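Endo-arabinase (Bacteroides thetaiotaomicron, PDB 5C0P) probably hydrolyses glycosidic bonds in L-arabinan, as a magnesium-binding member of glycosyl hydrolase family 43. Local coordinates at residues Asp28-Leu32 / Ala82-Glu87; Phe44-Ile50 / Gln77-Pro83; Leu149-Arg153 / Thr204-Ile209; Leu94-Phe98 / Cys134-Leu139. All blocks are in the same frame, centred on the assembly; numbering follows the deposited sequence.

Contact 1: residues Asp28-Leu32 / Ala82-Glu87. With MG (magnesium ion), chain C.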
loop_
_atom_site.group_PDB
_atom_site.type_symbol
_atom_site.label_atom_id
_atom_site.label_comp_id
_atom_site.label_asym_id
_atom_site.label_seq_id
_atom_site.Cartn_x
_atom_site.Cartn_y
_atom_site.Cartn_z
ATOM N N ASP A 28 4.394 -5.664 -4.609
ATOM C CA ASP A 28 3.875 -4.553 -3.807
ATOM C C ASP A 28 4.926 -3.529 -3.370
ATOM O O ASP A 28 4.958 -3.153 -2.196
ATOM C CB ASP A 28 3.157 -5.122 -2.570
ATOM C CG ASP A 28 2.214 -6.279 -2.922
ATOM O OD1 ASP A 28 1.516 -6.207 -3.952
ATOM O OD2 ASP A 28 2.175 -7.280 -2.176
ATOM N N PRO A 29 5.780 -3.065 -4.303
ATOM C CA PRO A 29 6.906 -2.227 -3.863
ATOM C C PRO A 29 6.521 -0.802 -3.476
ATOM O O PRO A 29 6.029 -0.009 -4.289
ATOM C CB PRO A 29 7.819 -2.205 -5.090
ATOM C CG PRO A 29 6.874 -2.317 -6.243
ATOM C CD PRO A 29 5.773 -3.243 -5.769
ATOM N N PHE A 30 6.747 -0.499 -2.208
ATOM C CA PHE A 30 6.518 0.833 -1.669
ATOM C C PHE A 30 7.879 1.495 -1.484
ATOM O O PHE A 30 8.754 0.944 -0.821
ATOM C CB PHE A 30 5.803 0.715 -0.322
ATOM C CG PHE A 30 5.412 2.037 0.284
ATOM C CD1 PHE A 30 6.365 2.837 0.909
ATOM C CD2 PHE A 30 4.098 2.479 0.243
ATOM C CE1 PHE A 30 6.020 4.055 1.473
ATOM C CE2 PHE A 30 3.740 3.698 0.814
ATOM C CZ PHE A 30 4.702 4.488 1.426
ATOM N N ILE A 31 8.054 2.680 -2.060
ATOM C CA ILE A 31 9.324 3.402 -1.948
ATOM C C ILE A 31 9.225 4.491 -0.886
ATOM O O ILE A 31 8.419 5.425 -1.009
ATOM C CB ILE A 31 9.693 4.080 -3.278
ATOM C CG1 ILE A 31 9.783 3.055 -4.415
ATOM C CG2 ILE A 31 11.005 4.873 -3.118
ATOM C CD1 ILE A 31 10.807 1.946 -4.158
ATOM N N LEU A 32 10.030 4.359 0.165
ATOM C CA LEU A 32 10.171 5.415 1.162
ATOM C C LEU A 32 11.260 6.380 0.702
ATOM O O LEU A 32 12.415 5.978 0.540
ATOM C CB LEU A 32 10.548 4.820 2.517
ATOM C CG LEU A 32 10.974 5.823 3.599
ATOM C CD1 LEU A 32 9.821 6.749 4.012
ATOM C CD2 LEU A 32 11.508 5.070 4.800
ATOM N N ALA A 82 2.869 -7.142 1.952
ATOM C CA ALA A 82 2.795 -5.780 1.433
ATOM C C ALA A 82 3.130 -4.671 2.425
ATOM O O ALA A 82 2.288 -3.843 2.760
ATOM C CB ALA A 82 1.413 -5.548 0.802
ATOM N N PRO A 83 4.380 -4.627 2.882
ATOM C CA PRO A 83 4.763 -3.533 3.777
ATOM C C PRO A 83 4.763 -2.160 3.085
ATOM O O PRO A 83 5.129 -2.039 1.904
ATOM C CB PRO A 83 6.186 -3.924 4.197
ATOM C CG PRO A 83 6.685 -4.817 3.071
ATOM C CD PRO A 83 5.485 -5.570 2.612
ATOM N N ASP A 84 4.342 -1.141 3.838
ATOM C CA ASP A 84 4.527 0.267 3.493
ATOM C C ASP A 84 5.323 0.863 4.646
ATOM O O ASP A 84 5.163 0.427 5.795
ATOM C CB ASP A 84 3.195 1.022 3.494
ATOM C CG ASP A 84 2.280 0.686 2.324
ATOM O OD1 ASP A 84 2.566 -0.215 1.505
ATOM O OD2 ASP A 84 1.234 1.372 2.248
ATOM N N VAL A 85 6.147 1.876 4.384
ATOM C CA VAL A 85 6.827 2.569 5.478
ATOM C C VAL A 85 6.695 4.075 5.319
ATOM O O VAL A 85 6.985 4.620 4.248
ATOM C CB VAL A 85 8.333 2.173 5.592
ATOM C CG1 VAL A 85 9.016 2.964 6.706
ATOM C CG2 VAL A 85 8.461 0.687 5.867
ATOM N N TYR A 86 6.265 4.734 6.390
ATOM C CA TYR A 86 6.016 6.164 6.371
ATOM C C TYR A 86 6.868 6.889 7.388
ATOM O O TYR A 86 7.027 6.424 8.518
ATOM C CB TYR A 86 4.549 6.443 6.701
ATOM C CG TYR A 86 3.598 5.747 5.768
ATOM C CD1 TYR A 86 3.212 6.344 4.573
ATOM C CD2 TYR A 86 3.099 4.485 6.067
ATOM C CE1 TYR A 86 2.329 5.715 3.703
ATOM C CE2 TYR A 86 2.223 3.847 5.202
ATOM C CZ TYR A 86 1.851 4.467 4.022
ATOM O OH TYR A 86 0.976 3.835 3.154
ATOM N N GLU A 87 7.386 8.050 7.004
ATOM C CA GLU A 87 7.971 8.948 7.988
ATOM C C GLU A 87 6.840 9.796 8.550
ATOM O O GLU A 87 6.052 10.383 7.803
ATOM C CB GLU A 87 9.035 9.848 7.353
ATOM C CG GLU A 87 9.924 10.599 8.356
ATOM C CD GLU A 87 9.294 11.857 8.939
ATOM O OE1 GLU A 87 8.328 12.396 8.357
ATOM O OE2 GLU A 87 9.783 12.322 9.991
HETATM MG MG MG C . 1.502 -1.121 -0.094
HETATM O O HOH W 1 3.257 -2.278 -0.211
HETATM O O HOH W 2 3.964 -8.319 -0.422
HETATM O O HOH W 3 7.177 -2.381 -0.112
HETATM O O HOH W 4 0.555 -2.327 1.372
HETATM O O HOH W 5 -0.073 0.227 0.242
HETATM O O HOH W 6 2.077 0.275 -1.580
#
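The ring of Phe-30 lies with one face over Asp-84, whose CB stands 3.9 Å from the ring centroid and 21° off its normal, while water 6, a magnesium ligand, sits in plane at the ring's edge. The carboxylate of Asp-84 is turned only 27° from the ring plane, with CG 3.3 Å from Phe-30 CD2. Further round, Phe-30 presents its edge to the face of Tyr-86 in a T-shaped pair, centroids 5.0 Å apart. Its CG is anti to the backbone N (chi1 -175°), which carries the ring across to the 82-87 strand, where CE1 meets Val-85 O at 3.0 Å. Beyond the ring, Leu-32 CD2 packs on Val-85 CG1 at 3.8 Å. An alanine in place of Phe-30 would probably leave a gap over Asp-84 and take from the Tyr-86 face the edge that meets it.

That carboxylate of Asp-84 is divided in its work. OD1 binds magnesium at 2.1 Å, while OD2 accepts from water 5 and, weakly, from Tyr-86 OH, a hydroxyl also bonded to Leu-139 N. Water 1, itself on the metal, donates to both Asp-28 O and Pro-83 O. With His-261 and four waters completing the shell, the ion is held largely through water: segments 28-32 and 82-87 are joined to it by one carboxylate oxygen directly and by carbonyls through its waters.

Contact 2: residues Phe44-Ile50 / Gln77-Pro83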
loop_
_atom_site.group_PDB
_atom_site.type_symbol
_atom_site.label_atom_id
_atom_site.label_comp_id
_atom_site.label_asym_id
_atom_site.label_seq_id
_atom_site.Cartn_x
_atom_site.Cartn_y
_atom_site.Cartn_z
ATOM N N PHE A 44 10.361 -5.026 1.954
ATOM C CA PHE A 44 9.550 -6.006 1.242
ATOM C C PHE A 44 9.399 -7.313 2.010
ATOM O O PHE A 44 10.214 -7.636 2.879
ATOM C CB PHE A 44 10.091 -6.241 -0.183
ATOM C CG PHE A 44 11.501 -6.795 -0.231
ATOM C CD1 PHE A 44 12.602 -5.951 -0.161
ATOM C CD2 PHE A 44 11.716 -8.161 -0.387
ATOM C CE1 PHE A 44 13.893 -6.465 -0.218
ATOM C CE2 PHE A 44 13.003 -8.683 -0.448
ATOM C CZ PHE A 44 14.092 -7.830 -0.368
ATOM N N ASN A 45 8.325 -8.040 1.709
ATOM C CA ASN A 45 8.108 -9.366 2.262
ATOM C C ASN A 45 9.169 -10.331 1.730
ATOM O O ASN A 45 9.247 -10.575 0.521
ATOM C CB ASN A 45 6.707 -9.860 1.884
ATOM C CG ASN A 45 6.401 -11.245 2.430
ATOM O OD1 ASN A 45 7.141 -11.782 3.251
ATOM N ND2 ASN A 45 5.298 -11.831 1.970
ATOM N N ASN A 46 9.991 -10.862 2.627
ATOM C CA ASN A 46 11.080 -11.760 2.261
ATOM C C ASN A 46 10.834 -13.137 2.888
ATOM O O ASN A 46 11.770 -13.867 3.221
ATOM C CB ASN A 46 12.407 -11.137 2.710
ATOM C CG ASN A 46 13.636 -11.873 2.198
ATOM O OD1 ASN A 46 14.586 -12.086 2.955
ATOM N ND2 ASN A 46 13.634 -12.257 0.916
ATOM N N ASN A 47 9.546 -13.467 3.017
ATOM C CA ASN A 47 9.058 -14.735 3.576
ATOM C C ASN A 47 9.121 -14.758 5.103
ATOM O O ASN A 47 10.147 -15.119 5.685
ATOM C CB ASN A 47 9.759 -15.958 2.972
ATOM C CG ASN A 47 9.027 -17.253 3.268
ATOM O OD1 ASN A 47 8.082 -17.282 4.059
ATOM N ND2 ASN A 47 9.469 -18.339 2.641
ATOM N N LEU A 48 8.013 -14.354 5.728
ATOM C CA LEU A 48 7.874 -14.312 7.196
ATOM C C LEU A 48 8.917 -13.402 7.851
ATOM O O LEU A 48 9.339 -13.620 8.995
ATOM C CB LEU A 48 7.888 -15.721 7.800
ATOM C CG LEU A 48 6.708 -16.578 7.319
ATOM C CD1 LEU A 48 6.724 -17.967 7.940
ATOM C CD2 LEU A 48 5.401 -15.872 7.646
ATOM N N LYS A 49 9.322 -12.386 7.100
ATOM C CA LYS A 49 10.178 -11.328 7.620
ATOM C C LYS A 49 10.192 -10.200 6.622
ATOM O O LYS A 49 9.929 -10.407 5.438
ATOM C CB LYS A 49 11.597 -11.832 7.861
ATOM C CG LYS A 49 12.258 -12.499 6.670
ATOM C CD LYS A 49 13.349 -13.450 7.155
ATOM C CE LYS A 49 14.025 -14.184 6.008
ATOM N NZ LYS A 49 13.103 -15.094 5.299
ATOM N N ILE A 50 10.494 -9.000 7.103
ATOM C CA ILE A 50 10.591 -7.853 6.220
ATOM C C ILE A 50 12.062 -7.524 6.004
ATOM O O ILE A 50 12.812 -7.319 6.957
ATOM C CB ILE A 50 9.833 -6.626 6.777
ATOM C CG1 ILE A 50 8.379 -6.989 7.107
ATOM C CG2 ILE A 50 9.891 -5.436 5.795
ATOM C CD1 ILE A 50 7.586 -7.581 5.940
ATOM N N GLN A 77 1.723 -14.015 13.292
ATOM C CA GLN A 77 2.879 -14.809 12.905
ATOM C C GLN A 77 2.864 -15.216 11.436
ATOM O O GLN A 77 3.852 -15.753 10.936
ATOM C CB GLN A 77 3.016 -16.037 13.798
ATOM C CG GLN A 77 3.240 -15.708 15.277
ATOM C CD GLN A 77 4.620 -15.128 15.550
ATOM O OE1 GLN A 77 5.613 -15.554 14.958
ATOM N NE2 GLN A 77 4.688 -14.150 16.450
ATOM N N GLN A 78 1.759 -14.954 10.741
ATOM C CA GLN A 78 1.631 -15.357 9.336
ATOM C C GLN A 78 1.516 -14.173 8.396
ATOM O O GLN A 78 1.197 -13.056 8.827
ATOM C CB GLN A 78 0.415 -16.283 9.148
ATOM C CG GLN A 78 0.550 -17.607 9.880
ATOM C CD GLN A 78 -0.666 -18.499 9.741
ATOM O OE1 GLN A 78 -1.211 -18.976 10.735
ATOM N NE2 GLN A 78 -1.083 -18.749 8.510
ATOM N N ASP A 79 1.812 -14.441 7.121
ATOM C CA ASP A 79 1.625 -13.526 5.986
ATOM C C ASP A 79 2.770 -12.529 5.748
ATOM O O ASP A 79 3.545 -12.724 4.822
ATOM C CB ASP A 79 0.253 -12.818 6.003
ATOM C CG ASP A 79 -0.919 -13.790 6.086
ATOM O OD1 ASP A 79 -0.787 -14.943 5.626
ATOM O OD2 ASP A 79 -1.972 -13.387 6.610
ATOM N N PHE A 80 2.864 -11.471 6.557
ATOM C CA PHE A 80 3.868 -10.409 6.353
ATOM C C PHE A 80 3.695 -9.737 4.986
ATOM O O PHE A 80 4.671 -9.423 4.308
ATOM C CB PHE A 80 5.310 -10.945 6.480
ATOM C CG PHE A 80 5.741 -11.246 7.897
ATOM C CD1 PHE A 80 6.781 -10.535 8.480
ATOM C CD2 PHE A 80 5.105 -12.232 8.640
ATOM C CE1 PHE A 80 7.180 -10.800 9.785
ATOM C CE2 PHE A 80 5.499 -12.509 9.953
ATOM C CZ PHE A 80 6.543 -11.783 10.519
ATOM N N TRP A 81 2.446 -9.516 4.590
ATOM C CA TRP A 81 2.154 -9.031 3.242
ATOM C C TRP A 81 2.290 -7.532 3.088
ATOM O O TRP A 81 1.878 -6.757 3.962
ATOM C CB TRP A 81 0.733 -9.406 2.825
ATOM C CG TRP A 81 0.491 -10.867 2.632
ATOM C CD1 TRP A 81 1.421 -11.867 2.598
ATOM C CD2 TRP A 81 -0.781 -11.488 2.440
ATOM N NE1 TRP A 81 0.799 -13.075 2.390
ATOM C CE2 TRP A 81 -0.552 -12.870 2.300
ATOM C CE3 TRP A 81 -2.093 -11.007 2.380
ATOM C CZ2 TRP A 81 -1.592 -13.781 2.091
ATOM C CZ3 TRP A 81 -3.123 -11.910 2.187
ATOM C CH2 TRP A 81 -2.868 -13.281 2.044
ATOM N N ALA A 82 2.869 -7.142 1.952
ATOM C CA ALA A 82 2.795 -5.780 1.433
ATOM C C ALA A 82 3.130 -4.671 2.425
ATOM O O ALA A 82 2.288 -3.843 2.760
ATOM C CB ALA A 82 1.413 -5.548 0.802
ATOM N N PRO A 83 4.380 -4.627 2.882
ATOM C CA PRO A 83 4.763 -3.533 3.777
ATOM C C PRO A 83 4.763 -2.160 3.085
ATOM O O PRO A 83 5.129 -2.039 1.904
ATOM C CB PRO A 83 6.186 -3.924 4.197
ATOM C CG PRO A 83 6.685 -4.817 3.071
ATOM C CD PRO A 83 5.485 -5.570 2.612
HETATM O O HOH W 7 5.502 -14.490 4.172
#
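Phe-80 lays its ring against the backbone of Leu-48, with Leu-48 C over the ring centre and Leu-48 CA 3.9 Å from the centroid in a CH-pi contact. Lys-49 N comes onto the same face, 3.4 Å from Phe-80 CD1. Ile-50 closes the edge, its CD1 lying in the ring plane 4.0 Å from Phe-80 CD1, and Leu-48 CD2 reaches Phe-80 CD2 at 3.8 Å. A serine at Phe-80 would probably leave the 46-49 turn without its apolar seat, and Ile-50 with a gap beside it.

Asn-45 stretches over the Phe-80 carbonyl, CG anti to the backbone N (chi1 -180°). Its OD1 accepts from Asn-47 N at 2.9 Å, with the donor well above the carbonyl plane, and this makes an Asx turn. Water 7 donates to both Asn-45 OD1 and Asp-79 O and accepts from Leu-48 N, bridging the segments. Nearby, Pro-83 CG rests 3.6 Å from Phe-44 CA.

Within its own sheet, strand 78-88 pairs antiparallel with 91-100: Phe-80 and Trp-81 form a G1 bulge opposite Thr-97, and Phe-98 meets the Phe-80 ring edge-to-face. Ile-50 continues into strand 50-55, beside strand 60-68.

Contact 3: residues Leu149-Arg153 / Thr204-Ile209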
loop_
_atom_site.group_PDB
_atom_site.type_symbol
_atom_site.label_atom_id
_atom_site.label_comp_id
_atom_site.label_asym_id
_atom_site.label_seq_id
_atom_site.Cartn_x
_atom_site.Cartn_y
_atom_site.Cartn_z
ATOM N N LEU A 149 -6.234 6.150 7.991
ATOM C CA LEU A 149 -6.009 4.764 7.605
ATOM C C LEU A 149 -6.924 4.433 6.429
ATOM O O LEU A 149 -8.121 4.712 6.480
ATOM C CB LEU A 149 -6.350 3.850 8.785
ATOM C CG LEU A 149 -6.300 2.352 8.497
ATOM C CD1 LEU A 149 -4.842 1.916 8.338
ATOM C CD2 LEU A 149 -6.982 1.583 9.614
ATOM N N LEU A 150 -6.361 3.852 5.372
ATOM C CA LEU A 150 -7.159 3.305 4.272
ATOM C C LEU A 150 -6.920 1.807 4.298
ATOM O O LEU A 150 -5.803 1.371 4.531
ATOM C CB LEU A 150 -6.690 3.850 2.923
ATOM C CG LEU A 150 -6.514 5.356 2.796
ATOM C CD1 LEU A 150 -5.937 5.694 1.415
ATOM C CD2 LEU A 150 -7.825 6.063 3.039
ATOM N N PHE A 151 -7.956 1.006 4.083
ATOM C CA PHE A 151 -7.740 -0.435 4.070
ATOM C C PHE A 151 -8.769 -1.163 3.231
ATOM O O PHE A 151 -9.812 -0.604 2.871
ATOM C CB PHE A 151 -7.666 -1.022 5.493
ATOM C CG PHE A 151 -8.954 -0.941 6.273
ATOM C CD1 PHE A 151 -9.890 -1.967 6.214
ATOM C CD2 PHE A 151 -9.213 0.156 7.090
ATOM C CE1 PHE A 151 -11.064 -1.893 6.952
ATOM C CE2 PHE A 151 -10.386 0.237 7.832
ATOM C CZ PHE A 151 -11.312 -0.787 7.764
ATOM N N CYS A 152 -8.463 -2.416 2.927
ATOM C CA CYS A 152 -9.393 -3.276 2.204
ATOM C C CYS A 152 -10.031 -4.261 3.151
ATOM O O CYS A 152 -9.387 -4.770 4.070
ATOM C CB CYS A 152 -8.639 -4.095 1.164
ATOM S SG CYS A 152 -7.803 -3.103 -0.059
ATOM N N ARG A 153 -11.303 -4.551 2.914
ATOM C CA ARG A 153 -11.931 -5.678 3.564
ATOM C C ARG A 153 -12.001 -6.741 2.490
ATOM O O ARG A 153 -12.599 -6.524 1.427
ATOM C CB ARG A 153 -13.322 -5.323 4.071
ATOM C CG ARG A 153 -13.817 -6.331 5.060
ATOM C CD ARG A 153 -15.181 -6.011 5.607
ATOM N NE ARG A 153 -15.669 -7.177 6.327
ATOM C CZ ARG A 153 -16.887 -7.281 6.835
ATOM N NH1 ARG A 153 -17.742 -6.278 6.700
ATOM N NH2 ARG A 153 -17.247 -8.384 7.474
ATOM N N THR A 204 -10.358 -6.052 -4.007
ATOM C CA THR A 204 -9.808 -4.732 -3.697
ATOM C C THR A 204 -8.429 -4.903 -3.072
ATOM O O THR A 204 -8.280 -5.606 -2.062
ATOM C CB THR A 204 -10.674 -3.906 -2.736
ATOM O OG1 THR A 204 -11.021 -4.699 -1.596
ATOM C CG2 THR A 204 -11.943 -3.415 -3.416
ATOM N N ASP A 205 -7.435 -4.261 -3.684
ATOM C CA ASP A 205 -6.061 -4.237 -3.186
ATOM C C ASP A 205 -5.550 -2.801 -3.136
ATOM O O ASP A 205 -5.949 -1.952 -3.936
ATOM C CB ASP A 205 -5.114 -5.007 -4.133
ATOM C CG ASP A 205 -5.113 -6.522 -3.925
ATOM O OD1 ASP A 205 -5.666 -7.036 -2.929
ATOM O OD2 ASP A 205 -4.497 -7.214 -4.769
ATOM N N ALA A 206 -4.651 -2.537 -2.192
ATOM C CA ALA A 206 -3.687 -1.435 -2.310
ATOM C C ALA A 206 -4.176 0.019 -2.373
ATOM O O ALA A 206 -3.602 0.812 -3.106
ATOM C CB ALA A 206 -2.781 -1.709 -3.517
ATOM N N PRO A 207 -5.201 0.393 -1.591
ATOM C CA PRO A 207 -5.607 1.802 -1.669
ATOM C C PRO A 207 -4.491 2.780 -1.277
ATOM O O PRO A 207 -3.785 2.576 -0.289
ATOM C CB PRO A 207 -6.751 1.889 -0.653
ATOM C CG PRO A 207 -6.478 0.761 0.312
ATOM C CD PRO A 207 -5.911 -0.335 -0.528
ATOM N N PHE A 208 -4.356 3.847 -2.058
ATOM C CA PHE A 208 -3.367 4.874 -1.795
ATOM C C PHE A 208 -3.886 6.195 -2.335
ATOM O O PHE A 208 -4.258 6.280 -3.502
ATOM C CB PHE A 208 -2.040 4.521 -2.468
ATOM C CG PHE A 208 -0.913 5.438 -2.067
ATOM C CD1 PHE A 208 -0.189 5.205 -0.904
ATOM C CD2 PHE A 208 -0.606 6.546 -2.832
ATOM C CE1 PHE A 208 0.838 6.059 -0.519
ATOM C CE2 PHE A 208 0.411 7.413 -2.456
ATOM C CZ PHE A 208 1.140 7.166 -1.307
ATOM N N ILE A 209 -3.899 7.232 -1.499
ATOM C CA ILE A 209 -4.390 8.536 -1.929
ATOM C C ILE A 209 -3.242 9.509 -2.180
ATOM O O ILE A 209 -2.292 9.583 -1.395
ATOM C CB ILE A 209 -5.374 9.147 -0.892
ATOM C CG1 ILE A 209 -6.678 8.341 -0.850
ATOM C CG2 ILE A 209 -5.673 10.604 -1.218
ATOM C CD1 ILE A 209 -7.640 8.747 0.292
#
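Leu-150 drives its branched end against Ile-209 at a junction between two blades of the five-bladed beta-propeller expected of this family, where strand 147-153 of one sheet passes strand 205-211 of the next. The two segments run close to antiparallel, at 158°, with axes 6.6 Å apart, so they meet through side chains.

With CG anti to its carbonyl carbon (chi1 -49°), Leu-150 extends toward the end of the Ile-209 side chain and crosses it at about a right angle. CD1 touches Ile-209 CG1 at 3.6 Å, and CD2 meets Ile-209 CD1 at 3.8 Å. Its CB rests on the rim of the Pro-207 ring, 4.1 Å from CG. At Phe-151 the part facing the other strand is the backbone, N being 4.1 Å from that same Pro-207 CG; the aromatic ring turns away to meet Tyr-164 with nearly parallel planes.

Cys-152 comes next and fills the notch between Thr-204 and Pro-207: its SG presses on Pro-207 CD at 3.4 Å, a close contact. The polar end of Arg-153 belongs elsewhere, in a salt bridge to Glu-157 and a cation-pi contact with Trp-132, and only its backbone borders Thr-204. Asp-205, Ala-206 and Phe-208 point away, leaving Thr-204, Pro-207 and Ile-209 as the facing row. Thr-204 OG1 is hydrogen-bonded to Glu-162 O, and from there the hydroxyl lies 3.7 Å from Cys-152 CB.

Contact 4: residues Leu94-Phe98 / Cys134-Leu139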
loop_
_atom_site.group_PDB
_atom_site.type_symbol
_atom_site.label_atom_id
_atom_site.label_comp_id
_atom_site.label_asym_id
_atom_site.label_seq_id
_atom_site.Cartn_x
_atom_site.Cartn_y
_atom_site.Cartn_z
ATOM N N LEU A 94 5.955 1.233 9.973
ATOM C CA LEU A 94 5.754 0.122 9.055
ATOM C C LEU A 94 4.312 -0.367 9.183
ATOM O O LEU A 94 3.852 -0.689 10.287
ATOM C CB LEU A 94 6.723 -1.010 9.434
ATOM C CG LEU A 94 6.551 -2.388 8.797
ATOM C CD1 LEU A 94 6.899 -2.292 7.320
ATOM C CD2 LEU A 94 7.443 -3.413 9.486
ATOM N N PHE A 95 3.599 -0.388 8.062
ATOM C CA PHE A 95 2.236 -0.909 7.987
ATOM C C PHE A 95 2.311 -2.223 7.194
ATOM O O PHE A 95 2.612 -2.210 5.993
ATOM C CB PHE A 95 1.336 0.068 7.210
ATOM C CG PHE A 95 0.902 1.289 7.987
ATOM C CD1 PHE A 95 1.829 2.141 8.585
ATOM C CD2 PHE A 95 -0.446 1.624 8.059
ATOM C CE1 PHE A 95 1.401 3.277 9.289
ATOM C CE2 PHE A 95 -0.876 2.759 8.736
ATOM C CZ PHE A 95 0.046 3.585 9.363
ATOM N N THR A 96 2.051 -3.351 7.852
ATOM C CA THR A 96 2.164 -4.665 7.214
ATOM C C THR A 96 0.975 -5.530 7.615
ATOM O O THR A 96 0.403 -5.349 8.696
ATOM C CB THR A 96 3.499 -5.364 7.601
ATOM O OG1 THR A 96 4.592 -4.541 7.171
ATOM C CG2 THR A 96 3.647 -6.733 6.936
ATOM N N THR A 97 0.595 -6.456 6.742
ATOM C CA THR A 97 -0.578 -7.284 6.986
ATOM C C THR A 97 -0.180 -8.674 7.484
ATOM O O THR A 97 0.718 -9.324 6.942
ATOM C CB THR A 97 -1.448 -7.355 5.718
ATOM O OG1 THR A 97 -1.949 -6.036 5.425
ATOM C CG2 THR A 97 -2.609 -8.313 5.906
ATOM N N PHE A 98 -0.857 -9.125 8.543
ATOM C CA PHE A 98 -0.539 -10.391 9.182
ATOM C C PHE A 98 -1.823 -11.141 9.486
ATOM O O PHE A 98 -2.907 -10.572 9.428
ATOM C CB PHE A 98 0.176 -10.164 10.528
ATOM C CG PHE A 98 1.414 -9.306 10.445
ATOM C CD1 PHE A 98 2.660 -9.870 10.172
ATOM C CD2 PHE A 98 1.339 -7.940 10.697
ATOM C CE1 PHE A 98 3.809 -9.069 10.117
ATOM C CE2 PHE A 98 2.478 -7.132 10.650
ATOM C CZ PHE A 98 3.718 -7.702 10.361
ATOM N N CYS A 134 -9.034 -8.030 6.932
ATOM C CA CYS A 134 -8.575 -6.801 6.287
ATOM C C CYS A 134 -7.122 -6.872 5.844
ATOM O O CYS A 134 -6.317 -7.627 6.395
ATOM C CB CYS A 134 -8.720 -5.598 7.219
ATOM S SG CYS A 134 -10.382 -5.306 7.822
ATOM N N LEU A 135 -6.786 -6.069 4.842
ATOM C CA LEU A 135 -5.420 -6.031 4.344
ATOM C C LEU A 135 -5.079 -4.705 3.700
ATOM O O LEU A 135 -5.958 -3.869 3.452
ATOM C CB LEU A 135 -5.149 -7.186 3.369
ATOM C CG LEU A 135 -6.066 -7.468 2.180
ATOM C CD1 LEU A 135 -5.849 -6.507 1.021
ATOM C CD2 LEU A 135 -5.858 -8.900 1.703
ATOM N N ASP A 136 -3.784 -4.522 3.452
ATOM C CA ASP A 136 -3.259 -3.385 2.704
ATOM C C ASP A 136 -3.548 -2.046 3.372
ATOM O O ASP A 136 -3.782 -1.055 2.692
ATOM C CB ASP A 136 -3.764 -3.397 1.240
ATOM C CG ASP A 136 -3.160 -4.519 0.410
ATOM O OD1 ASP A 136 -2.291 -5.267 0.921
ATOM O OD2 ASP A 136 -3.552 -4.658 -0.768
ATOM N N GLY A 137 -3.539 -2.013 4.704
ATOM C CA GLY A 137 -3.698 -0.757 5.416
ATOM C C GLY A 137 -2.601 0.233 5.066
ATOM O O GLY A 137 -1.400 -0.073 5.180
ATOM N N SER A 138 -3.011 1.426 4.640
ATOM C CA SER A 138 -2.066 2.469 4.258
ATOM C C SER A 138 -2.352 3.767 5.001
ATOM O O SER A 138 -3.386 3.906 5.665
ATOM C CB SER A 138 -2.110 2.703 2.748
ATOM O OG SER A 138 -3.353 3.255 2.353
ATOM N N LEU A 139 -1.430 4.720 4.884
ATOM C CA LEU A 139 -1.528 5.986 5.603
ATOM C C LEU A 139 -1.649 7.126 4.604
ATOM O O LEU A 139 -0.876 7.223 3.648
ATOM C CB LEU A 139 -0.281 6.187 6.469
ATOM C CG LEU A 139 -0.188 7.467 7.300
ATOM C CD1 LEU A 139 -1.227 7.478 8.396
ATOM C CD2 LEU A 139 1.204 7.605 7.892
HETATM O O HOH W 8 0.293 -1.856 4.087
#
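Cys-134 meets Thr-97 through its backbone, the carbonyl O lying 3.8 Å from Thr-97 CG2. The same methyl then touches Leu-135 CB at 3.8 Å; the rest of the Leu-135 side chain leads away, over Cys-152. Thr-97 holds CG2 anti to its own backbone N, with OG1 beside that N (chi1 -64°), so methyl and hydroxyl both look across at the 134-139 strand. The hydroxyl stands 3.1 Å from Asp-136 N and is hydrogen-bonded to Thr-107 OG1, which also bonds Gly-137 N: two threonine hydroxyls thus lie close to the backbone at Asp-136 and Gly-137. Asp-136 is predicted to modulate the pKa of the active-site glutamate, and its carboxylate is engaged outside the two segments, OD2 accepting from Ala-206 N.

At Gly-137 the carbonyl O lies 3.4 Å from Phe-95 CB. Water 8 sits within hydrogen-bonding reach of both strands, 2.7 Å from Gly-137 O and 3.0 Å from Phe-95 O, but with further acceptors nearby it need not serve both at once. Ser-138 sends its OG to Pro-207 O, away from the contact. Leu-139 finishes the row, with CB packed 3.9 Å from Phe-95 CZ.

The strands run antiparallel, at 177°, but belong to different sheets. Strand 91-100 is flanked by 78-88 and 103-112, with Tyr-86 edge-to-face on Phe-95, whereas strand 134-141 pairs with 147-153.

Overall arrangement
The four contacts mark three successive blade junctions: 1 and 2 together, then 4, then 3. Contacts 1 and 2 join the first sheet (strands 30-34 and 39-45) to strand 78-88 and share Ala-82 and Pro-83, with centres 12 Å apart. Contact 4 carries the second sheet to strand 134-141, and contact 3 goes from that third sheet to strand 205-211; the centres of these two are 8 Å apart. Along the chain contact 2 falls within the span of contact 1. Contacts 1, 3 and 4 lie about 7 Å from the chain centre and border the magnesium region, to which neighbouring blades bring Asp-84 and Asp-136; contact 2 lies farther out, about 13 Å from the chain centre.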